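Local coordinates for D-alanyl-D-alanine carboxypeptidase (Penicillin binding protein) family protein (Francisella tularensis subsp. tularensis, PDB 6OSU) that probably removes the C-terminal D-alanine from peptidoglycan precursor peptides, as a penicillin-binding serine carboxypeptidase of the S11 family, at residues W40-I50 with A176-I187; Q362-Y372 with K407-V415. All coordinates share one frame; numbering follows the deposited sequence.

Interaction 1: W40-I50 with A176-I187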
loop_
_atom_site.group_PDB
_atom_site.type_symbol
_atom_site.label_atom_id
_atom_site.label_comp_id
_atom_site.label_asym_id
_atom_site.label_seq_id
_atom_site.Cartn_x
_atom_site.Cartn_y
_atom_site.Cartn_z
ATOM N N TRP A 40 -12.542 3.581 5.710
ATOM C CA TRP A 40 -11.178 3.917 5.321
ATOM C C TRP A 40 -10.200 3.263 6.286
ATOM O O TRP A 40 -10.574 2.819 7.374
ATOM C CB TRP A 40 -10.943 5.433 5.281
ATOM C CG TRP A 40 -10.778 6.077 6.631
ATOM C CD1 TRP A 40 -9.666 6.051 7.426
ATOM C CD2 TRP A 40 -11.751 6.862 7.330
ATOM N NE1 TRP A 40 -9.893 6.759 8.580
ATOM C CE2 TRP A 40 -11.164 7.269 8.546
ATOM C CE3 TRP A 40 -13.062 7.257 7.050
ATOM C CZ2 TRP A 40 -11.842 8.051 9.478
ATOM C CZ3 TRP A 40 -13.732 8.035 7.978
ATOM C CH2 TRP A 40 -13.121 8.422 9.177
ATOM N N VAL A 41 -8.935 3.229 5.870
ATOM C CA VAL A 41 -7.842 2.767 6.718
ATOM C C VAL A 41 -6.553 3.415 6.231
ATOM O O VAL A 41 -6.364 3.626 5.030
ATOM C CB VAL A 41 -7.729 1.226 6.726
ATOM C CG1 VAL A 41 -7.226 0.714 5.386
ATOM C CG2 VAL A 41 -6.816 0.759 7.863
ATOM N N THR A 42 -5.678 3.756 7.174
ATOM C CA THR A 42 -4.345 4.256 6.873
ATOM C C THR A 42 -3.342 3.410 7.640
ATOM O O THR A 42 -3.450 3.270 8.862
ATOM C CB THR A 42 -4.184 5.736 7.246
ATOM O OG1 THR A 42 -5.236 6.503 6.646
ATOM C CG2 THR A 42 -2.838 6.268 6.754
ATOM N N MET A 43 -2.371 2.851 6.923
ATOM C CA MET A 43 -1.428 1.902 7.493
ATOM C C MET A 43 -0.008 2.287 7.105
ATOM O O MET A 43 0.243 2.694 5.967
ATOM C CB MET A 43 -1.746 0.476 7.016
ATOM C CG MET A 43 -0.636 -0.529 7.230
ATOM S SD MET A 43 -0.999 -2.123 6.468
ATOM C CE MET A 43 -2.437 -2.625 7.411
ATOM N N ASP A 44 0.914 2.167 8.057
ATOM C CA ASP A 44 2.328 2.357 7.764
ATOM C C ASP A 44 2.897 1.104 7.109
ATOM O O ASP A 44 2.561 -0.022 7.484
ATOM C CB ASP A 44 3.108 2.693 9.037
ATOM C CG ASP A 44 4.602 2.798 8.793
ATOM O OD1 ASP A 44 5.307 1.779 8.950
ATOM O OD2 ASP A 44 5.069 3.895 8.418
ATOM N N TYR A 45 3.768 1.308 6.121
ATOM C CA TYR A 45 4.209 0.197 5.286
ATOM C C TYR A 45 5.185 -0.709 6.026
ATOM O O TYR A 45 5.054 -1.938 5.988
ATOM C CB TYR A 45 4.834 0.728 3.997
ATOM C CG TYR A 45 5.609 -0.323 3.240
ATOM C CD1 TYR A 45 4.957 -1.390 2.633
ATOM C CD2 TYR A 45 6.993 -0.254 3.140
ATOM C CE1 TYR A 45 5.663 -2.359 1.950
ATOM C CE2 TYR A 45 7.707 -1.217 2.456
ATOM C CZ TYR A 45 7.037 -2.265 1.862
ATOM O OH TYR A 45 7.745 -3.225 1.182
ATOM N N ARG A 46 6.172 -0.125 6.705
ATOM C CA ARG A 46 7.223 -0.943 7.301
ATOM C C ARG A 46 6.763 -1.627 8.585
ATOM O O ARG A 46 7.153 -2.769 8.851
ATOM C CB ARG A 46 8.468 -0.092 7.554
ATOM C CG ARG A 46 9.259 0.205 6.287
ATOM C CD ARG A 46 10.482 1.056 6.569
ATOM N NE ARG A 46 10.126 2.377 7.075
ATOM C CZ ARG A 46 11.006 3.345 7.316
ATOM N NH1 ARG A 46 12.300 3.140 7.092
ATOM N NH2 ARG A 46 10.598 4.519 7.779
ATOM N N THR A 47 5.940 -0.961 9.391
ATOM C CA THR A 47 5.492 -1.561 10.641
ATOM C C THR A 47 4.185 -2.324 10.501
ATOM O O THR A 47 3.867 -3.145 11.371
ATOM C CB THR A 47 5.308 -0.492 11.725
ATOM O OG1 THR A 47 4.285 0.425 11.317
ATOM C CG2 THR A 47 6.607 0.270 11.973
ATOM N N GLY A 48 3.422 -2.078 9.437
ATOM C CA GLY A 48 2.075 -2.591 9.355
ATOM C C GLY A 48 1.095 -1.941 10.306
ATOM O O GLY A 48 -0.082 -2.320 10.309
ATOM N N ASP A 49 1.539 -0.970 11.103
ATOM C CA ASP A 49 0.672 -0.322 12.075
ATOM C C ASP A 49 -0.426 0.486 11.394
ATOM O O ASP A 49 -0.206 1.130 10.363
ATOM C CB ASP A 49 1.489 0.596 12.985
ATOM C CG ASP A 49 2.370 -0.172 13.948
ATOM O OD1 ASP A 49 2.190 -1.404 14.074
ATOM O OD2 ASP A 49 3.247 0.462 14.575
ATOM N N ILE A 50 -1.609 0.459 11.996
ATOM C CA ILE A 50 -2.755 1.239 11.550
ATOM C C ILE A 50 -2.824 2.498 12.403
ATOM O O ILE A 50 -2.899 2.419 13.635
ATOM C CB ILE A 50 -4.052 0.424 11.655
ATOM C CG1 ILE A 50 -3.994 -0.781 10.711
ATOM C CG2 ILE A 50 -5.264 1.308 11.384
ATOM C CD1 ILE A 50 -5.017 -1.849 11.032
ATOM N N ALA A 176 -11.582 -2.366 3.663
ATOM C CA ALA A 176 -10.457 -1.440 3.592
ATOM C C ALA A 176 -9.214 -2.048 4.224
ATOM O O ALA A 176 -8.100 -1.861 3.722
ATOM C CB ALA A 176 -10.820 -0.114 4.267
ATOM N N HIS A 177 -9.387 -2.793 5.316
ATOM C CA HIS A 177 -8.254 -3.463 5.948
ATOM C C HIS A 177 -7.670 -4.530 5.029
ATOM O O HIS A 177 -6.448 -4.627 4.869
ATOM C CB HIS A 177 -8.688 -4.074 7.281
ATOM C CG HIS A 177 -7.565 -4.669 8.073
ATOM N ND1 HIS A 177 -7.778 -5.492 9.158
ATOM C CD2 HIS A 177 -6.221 -4.555 7.946
ATOM C CE1 HIS A 177 -6.615 -5.864 9.661
ATOM N NE2 HIS A 177 -5.654 -5.310 8.944
ATOM N N ASP A 178 -8.534 -5.339 4.410
ATOM C CA ASP A 178 -8.049 -6.385 3.515
ATOM C C ASP A 178 -7.316 -5.794 2.319
ATOM O O ASP A 178 -6.304 -6.346 1.867
ATOM C CB ASP A 178 -9.211 -7.259 3.047
ATOM C CG ASP A 178 -9.530 -8.380 4.019
ATOM O OD1 ASP A 178 -9.015 -8.355 5.160
ATOM O OD2 ASP A 178 -10.288 -9.297 3.634
ATOM N N MET A 179 -7.807 -4.669 1.792
ATOM C CA MET A 179 -7.155 -4.054 0.642
ATOM C C MET A 179 -5.819 -3.427 1.020
ATOM O O MET A 179 -4.893 -3.407 0.201
ATOM C CB MET A 179 -8.081 -3.021 0.004
ATOM C CG MET A 179 -9.080 -3.636 -0.964
ATOM S SD MET A 179 -8.244 -4.290 -2.421
ATOM C CE MET A 179 -9.461 -5.461 -3.027
ATOM N N ALA A 180 -5.693 -2.925 2.251
ATOM C CA ALA A 180 -4.401 -2.426 2.709
ATOM C C ALA A 180 -3.408 -3.566 2.892
ATOM O O ALA A 180 -2.215 -3.414 2.601
ATOM C CB ALA A 180 -4.572 -1.639 4.010
ATOM N N LEU A 181 -3.880 -4.717 3.373
ATOM C CA LEU A 181 -3.005 -5.879 3.479
ATOM C C LEU A 181 -2.496 -6.301 2.107
ATOM O O LEU A 181 -1.303 -6.581 1.936
ATOM C CB LEU A 181 -3.746 -7.029 4.164
ATOM C CG LEU A 181 -4.021 -6.861 5.664
ATOM C CD1 LEU A 181 -5.014 -7.900 6.158
ATOM C CD2 LEU A 181 -2.725 -6.950 6.460
ATOM N N LEU A 182 -3.386 -6.333 1.112
ATOM C CA LEU A 182 -2.978 -6.685 -0.243
ATOM C C LEU A 182 -1.940 -5.703 -0.773
ATOM O O LEU A 182 -0.905 -6.107 -1.320
ATOM C CB LEU A 182 -4.200 -6.729 -1.160
ATOM C CG LEU A 182 -3.918 -6.953 -2.647
ATOM C CD1 LEU A 182 -3.158 -8.249 -2.842
ATOM C CD2 LEU A 182 -5.219 -6.963 -3.440
ATOM N N ALA A 183 -2.195 -4.402 -0.607
ATOM C CA ALA A 183 -1.266 -3.396 -1.113
ATOM C C ALA A 183 0.105 -3.536 -0.463
ATOM O O ALA A 183 1.131 -3.510 -1.149
ATOM C CB ALA A 183 -1.831 -1.996 -0.885
ATOM N N ARG A 184 0.142 -3.691 0.863
ATOM C CA ARG A 184 1.419 -3.837 1.559
ATOM C C ARG A 184 2.197 -5.043 1.044
ATOM O O ARG A 184 3.410 -4.959 0.817
ATOM C CB ARG A 184 1.192 -3.953 3.065
ATOM C CG ARG A 184 2.471 -4.008 3.882
ATOM C CD ARG A 184 2.175 -4.064 5.377
ATOM N NE ARG A 184 3.392 -3.974 6.181
ATOM C CZ ARG A 184 3.841 -4.939 6.978
ATOM N NH1 ARG A 184 3.168 -6.077 7.095
ATOM N NH2 ARG A 184 4.960 -4.760 7.669
ATOM N N SER A 185 1.515 -6.174 0.850
ATOM C CA SER A 185 2.177 -7.343 0.280
ATOM C C SER A 185 2.700 -7.052 -1.125
ATOM O O SER A 185 3.794 -7.495 -1.497
ATOM C CB SER A 185 1.208 -8.526 0.264
ATOM O OG SER A 185 1.824 -9.681 -0.273
ATOM N N TYR A 186 1.930 -6.300 -1.914
ATOM C CA TYR A 186 2.332 -5.970 -3.279
ATOM C C TYR A 186 3.613 -5.142 -3.290
ATOM O O TYR A 186 4.557 -5.449 -4.029
ATOM C CB TYR A 186 1.189 -5.226 -3.971
ATOM C CG TYR A 186 1.184 -5.290 -5.480
ATOM C CD1 TYR A 186 0.027 -5.630 -6.168
ATOM C CD2 TYR A 186 2.316 -4.981 -6.216
ATOM C CE1 TYR A 186 0.005 -5.677 -7.545
ATOM C CE2 TYR A 186 2.304 -5.027 -7.594
ATOM C CZ TYR A 186 1.145 -5.376 -8.252
ATOM O OH TYR A 186 1.125 -5.425 -9.625
ATOM N N ILE A 187 3.662 -4.081 -2.475
ATOM C CA ILE A 187 4.861 -3.247 -2.388
ATOM C C ILE A 187 6.076 -4.094 -2.051
ATOM O O ILE A 187 7.166 -3.903 -2.602
ATOM C CB ILE A 187 4.677 -2.135 -1.338
ATOM C CG1 ILE A 187 3.339 -1.431 -1.500
ATOM C CG2 ILE A 187 5.807 -1.128 -1.429
ATOM C CD1 ILE A 187 3.180 -0.846 -2.817
#
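Arg184 carries the polar part of this contact, reaching from helix 176-187 to the turn after strand 40-44. Its chain is extended, with CG anti to the backbone N (chi1 -176°). NE donates to Tyr45 O at 2.6 Å, nearly straight at 168° and almost in the guanidinium plane. NH2 gives a bond to Arg46 O at 3.2 Å, from above that carbonyl's plane, and a weak one to Tyr45 O. One face of the guanidinium lies against CA of Gly48. Within the turn, Asp44 OD1 accepts from Thr47 N, an Asx motif, and also from Thr47 OG1. Thr47 OG1 is hydrogen-bonded to Thr367 OG1 as well.

Strand and helix belong to the penicillin-binding catalytic domain, where the helix packs on one side of the antiparallel five-stranded sheet. Their axes cross at -33°, 7.8 Å apart.

The rest is apolar. Val41 CG1 sits 3.8 Å from Ala180 CB and also touches Ala176 CB. Met43 bends at its last torsion, bringing CE 4.1 Å from Ala180 CB. Ile187 CG2 makes a CH-pi contact over the Tyr45 ring, 4.0 Å from its centroid. Ile50 CD1 and Leu181 CD1 lie over opposite faces of the His177 ring, both offset toward its rim.

Interaction 2: Q362-Y372 with K407-V415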
loop_
_atom_site.group_PDB
_atom_site.type_symbol
_atom_site.label_atom_id
_atom_site.label_comp_id
_atom_site.label_asym_id
_atom_site.label_seq_id
_atom_site.Cartn_x
_atom_site.Cartn_y
_atom_site.Cartn_z
ATOM N N GLN A 362 12.372 -10.361 20.182
ATOM C CA GLN A 362 11.600 -9.580 19.231
ATOM C C GLN A 362 11.999 -8.111 19.297
ATOM O O GLN A 362 12.466 -7.621 20.329
ATOM C CB GLN A 362 10.100 -9.712 19.508
ATOM C CG GLN A 362 9.595 -11.137 19.557
ATOM C CD GLN A 362 9.501 -11.760 18.183
ATOM O OE1 GLN A 362 8.723 -11.312 17.340
ATOM N NE2 GLN A 362 10.297 -12.797 17.944
ATOM N N ASN A 363 11.816 -7.416 18.180
ATOM C CA ASN A 363 11.937 -5.970 18.179
ATOM C C ASN A 363 10.626 -5.334 18.625
ATOM O O ASN A 363 9.571 -5.976 18.664
ATOM C CB ASN A 363 12.299 -5.447 16.786
ATOM C CG ASN A 363 13.667 -5.897 16.323
ATOM O OD1 ASN A 363 14.663 -5.726 17.027
ATOM N ND2 ASN A 363 13.725 -6.477 15.131
ATOM N N ILE A 364 10.704 -4.056 18.971
ATOM C CA ILE A 364 9.534 -3.190 19.033
ATOM C C ILE A 364 9.809 -2.052 18.061
ATOM O O ILE A 364 10.503 -1.082 18.393
ATOM C CB ILE A 364 9.243 -2.670 20.444
ATOM C CG1 ILE A 364 8.956 -3.832 21.396
ATOM C CG2 ILE A 364 8.047 -1.727 20.414
ATOM C CD1 ILE A 364 8.538 -3.381 22.789
ATOM N N TYR A 365 9.294 -2.187 16.844
ATOM C CA TYR A 365 9.418 -1.184 15.794
ATOM C C TYR A 365 8.009 -0.703 15.491
ATOM O O TYR A 365 7.206 -1.450 14.920
ATOM C CB TYR A 365 10.103 -1.776 14.562
ATOM C CG TYR A 365 10.411 -0.787 13.463
ATOM C CD1 TYR A 365 11.212 0.326 13.701
ATOM C CD2 TYR A 365 9.920 -0.977 12.177
ATOM C CE1 TYR A 365 11.500 1.229 12.688
ATOM C CE2 TYR A 365 10.202 -0.084 11.163
ATOM C CZ TYR A 365 10.991 1.016 11.420
ATOM O OH TYR A 365 11.265 1.905 10.405
ATOM N N LYS A 366 7.698 0.533 15.888
ATOM C CA LYS A 366 6.321 1.002 15.921
ATOM C C LYS A 366 6.189 2.370 15.261
ATOM O O LYS A 366 7.113 3.189 15.283
ATOM C CB LYS A 366 5.808 1.060 17.372
ATOM C CG LYS A 366 4.293 1.072 17.510
ATOM C CD LYS A 366 3.868 1.086 18.974
ATOM C CE LYS A 366 2.419 1.547 19.141
ATOM N NZ LYS A 366 1.420 0.483 18.824
ATOM N N THR A 367 5.021 2.603 14.668
ATOM C CA THR A 367 4.652 3.913 14.138
ATOM C C THR A 367 3.924 4.679 15.237
ATOM O O THR A 367 2.816 4.305 15.637
ATOM C CB THR A 367 3.779 3.766 12.894
ATOM O OG1 THR A 367 4.501 3.050 11.884
ATOM C CG2 THR A 367 3.378 5.130 12.356
ATOM N N VAL A 368 4.544 5.746 15.732
ATOM C CA VAL A 368 4.013 6.490 16.873
ATOM C C VAL A 368 3.967 7.969 16.508
ATOM O O VAL A 368 4.667 8.420 15.589
ATOM C CB VAL A 368 4.859 6.256 18.147
ATOM C CG1 VAL A 368 4.819 4.789 18.551
ATOM C CG2 VAL A 368 6.290 6.707 17.925
ATOM N N PRO A 369 3.136 8.750 17.200
ATOM C CA PRO A 369 3.102 10.195 16.937
ATOM C C PRO A 369 4.460 10.836 17.183
ATOM O O PRO A 369 5.168 10.487 18.130
ATOM C CB PRO A 369 2.053 10.711 17.927
ATOM C CG PRO A 369 1.186 9.523 18.212
ATOM C CD PRO A 369 2.097 8.339 18.163
ATOM N N LYS A 370 4.821 11.783 16.306
ATOM C CA LYS A 370 6.070 12.521 16.478
ATOM C C LYS A 370 6.141 13.172 17.851
ATOM O O LYS A 370 7.211 13.227 18.468
ATOM C CB LYS A 370 6.213 13.591 15.397
ATOM C CG LYS A 370 6.676 13.103 14.041
ATOM C CD LYS A 370 7.142 14.286 13.201
ATOM C CE LYS A 370 6.391 14.382 11.881
ATOM N NZ LYS A 370 6.730 13.271 10.944
ATOM N N THR A 371 5.006 13.668 18.346
ATOM C CA THR A 371 4.975 14.372 19.618
ATOM C C THR A 371 5.189 13.450 20.812
ATOM O O THR A 371 5.498 13.939 21.904
ATOM C CB THR A 371 3.646 15.112 19.766
ATOM O OG1 THR A 371 2.566 14.199 19.535
ATOM C CG2 THR A 371 3.558 16.250 18.763
ATOM N N TYR A 372 5.029 12.134 20.638
ATOM C CA TYR A 372 5.252 11.207 21.744
ATOM C C TYR A 372 6.727 10.891 21.946
ATOM O O TYR A 372 7.136 10.577 23.070
ATOM C CB TYR A 372 4.510 9.886 21.516
ATOM C CG TYR A 372 3.007 9.905 21.706
ATOM C CD1 TYR A 372 2.288 8.715 21.715
ATOM C CD2 TYR A 372 2.303 11.094 21.858
ATOM C CE1 TYR A 372 0.923 8.703 21.877
ATOM C CE2 TYR A 372 0.928 11.090 22.024
ATOM C CZ TYR A 372 0.247 9.888 22.030
ATOM O OH TYR A 372 -1.117 9.858 22.190
ATOM N N LYS A 407 0.891 5.835 33.283
ATOM C CA LYS A 407 0.772 4.391 33.137
ATOM C C LYS A 407 0.246 3.976 31.768
ATOM O O LYS A 407 0.138 2.775 31.498
ATOM C CB LYS A 407 -0.128 3.822 34.245
ATOM C CG LYS A 407 0.379 4.096 35.661
ATOM C CD LYS A 407 -0.153 3.072 36.659
ATOM C CE LYS A 407 -1.494 3.480 37.253
ATOM N NZ LYS A 407 -1.339 4.168 38.568
ATOM N N GLU A 408 -0.071 4.935 30.900
ATOM C CA GLU A 408 -0.545 4.623 29.558
ATOM C C GLU A 408 0.537 3.917 28.751
ATOM O O GLU A 408 1.695 4.345 28.726
ATOM C CB GLU A 408 -0.974 5.901 28.845
ATOM C CG GLU A 408 -1.256 5.740 27.364
ATOM C CD GLU A 408 -1.462 7.077 26.687
ATOM O OE1 GLU A 408 -1.709 7.103 25.463
ATOM O OE2 GLU A 408 -1.371 8.107 27.390
ATOM N N GLU A 409 0.148 2.843 28.070
ATOM C CA GLU A 409 1.081 1.961 27.382
ATOM C C GLU A 409 1.006 2.169 25.876
ATOM O O GLU A 409 -0.080 2.125 25.289
ATOM C CB GLU A 409 0.796 0.499 27.728
ATOM C CG GLU A 409 1.026 0.172 29.194
ATOM C CD GLU A 409 0.889 -1.310 29.502
ATOM O OE1 GLU A 409 0.872 -2.126 28.554
ATOM O OE2 GLU A 409 0.797 -1.658 30.701
ATOM N N ILE A 410 2.164 2.387 25.262
ATOM C CA ILE A 410 2.265 2.504 23.811
ATOM C C ILE A 410 2.545 1.152 23.173
ATOM O O ILE A 410 1.920 0.785 22.176
ATOM C CB ILE A 410 3.351 3.538 23.448
ATOM C CG1 ILE A 410 2.916 4.940 23.886
ATOM C CG2 ILE A 410 3.676 3.493 21.961
ATOM C CD1 ILE A 410 1.464 5.244 23.596
ATOM N N ALA A 411 3.473 0.394 23.747
ATOM C CA ALA A 411 3.813 -0.934 23.266
ATOM C C ALA A 411 4.029 -1.848 24.460
ATOM O O ALA A 411 4.402 -1.396 25.545
ATOM C CB ALA A 411 5.067 -0.913 22.387
ATOM N N SER A 412 3.795 -3.141 24.248
ATOM C CA SER A 412 3.979 -4.141 25.291
ATOM C C SER A 412 4.430 -5.436 24.640
ATOM O O SER A 412 3.815 -5.887 23.668
ATOM C CB SER A 412 2.687 -4.363 26.084
ATOM O OG SER A 412 2.872 -5.337 27.095
ATOM N N ILE A 413 5.493 -6.029 25.172
ATOM C CA ILE A 413 6.033 -7.256 24.592
ATOM C C ILE A 413 6.462 -8.191 25.720
ATOM O O ILE A 413 7.080 -7.747 26.701
ATOM C CB ILE A 413 7.172 -6.933 23.607
ATOM C CG1 ILE A 413 7.273 -8.006 22.528
ATOM C CG2 ILE A 413 8.512 -6.755 24.305
ATOM C CD1 ILE A 413 8.035 -7.541 21.311
ATOM N N PRO A 414 6.106 -9.474 25.658
ATOM C CA PRO A 414 6.515 -10.398 26.722
ATOM C C PRO A 414 8.027 -10.547 26.775
ATOM O O PRO A 414 8.706 -10.613 25.748
ATOM C CB PRO A 414 5.822 -11.713 26.343
ATOM C CG PRO A 414 5.442 -11.562 24.911
ATOM C CD PRO A 414 5.182 -10.106 24.704
ATOM N N VAL A 415 8.551 -10.592 27.995
ATOM C CA VAL A 415 9.985 -10.635 28.232
ATOM C C VAL A 415 10.313 -11.894 29.025
ATOM O O VAL A 415 9.497 -12.396 29.807
ATOM C CB VAL A 415 10.471 -9.359 28.956
ATOM C CG1 VAL A 415 10.214 -9.443 30.454
ATOM C CG2 VAL A 415 11.928 -9.101 28.655
#
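Strands 364-369 and 411-415 run roughly antiparallel, at 159°, but their axes come no closer than 8.9 Å. They belong to different sheets and meet through side chains, with no clear hydrogen bond across. This is sheet-to-sheet packing in the beta-rich C-terminal domain of the penicillin-binding protein 5 type. Strand 364-369 pairs with 328-334. The other strand lies in a five-stranded sheet, where Ile410 and Ala411 form a classic beta bulge opposite Ile401 and the chain turns a corner.

Ile364 and Ile413 point at each other tip to tip, with Ile364 CD1 3.7 Å from Ile413 CG2. Ile413 chi1, at -152°, swings CG1 roughly opposite the backbone N, and CD1 then reaches Gln362 CB at 3.5 Å. Ala411 CB meets the other branch of Ile364, CG2, at 3.7 Å. The two branches of Ile410 go to different partners. Its CG2 touches Val368 CG1 at 3.8 Å, while its CD1 approaches the Tyr372 ring obliquely. The Tyr372 hydroxyl is hydrogen-bonded to Arg29 NH1. Lys366 crosses Ile410 at about a right angle, and its CE lies 3.6 Å from Ile410 CG2.

Overall arrangement
Interaction 1 lies near the centre of the chain, in the catalytic domain. Interaction 2 is in the C-terminal domain, away from the annotated sites, and its centre is about 23 Å from the centre of the chain. Both are partly buried. The first joins a helix to a sheet and mixes apolar packing with arginine-to-carbonyl bonds. The second joins two sheets mainly by apolar side chains, with no clear hydrogen bond across. Their centres are about 19 Å apart, yet they touch directly. The turn at 44-49 meets strand 364-369, with probable hydrogen bonds between Thr47 OG1 and Thr367 OG1 and between Asp49 OD2 and Thr367 N. The two domains thus meet where the first contact's loop abuts the second contact's strand.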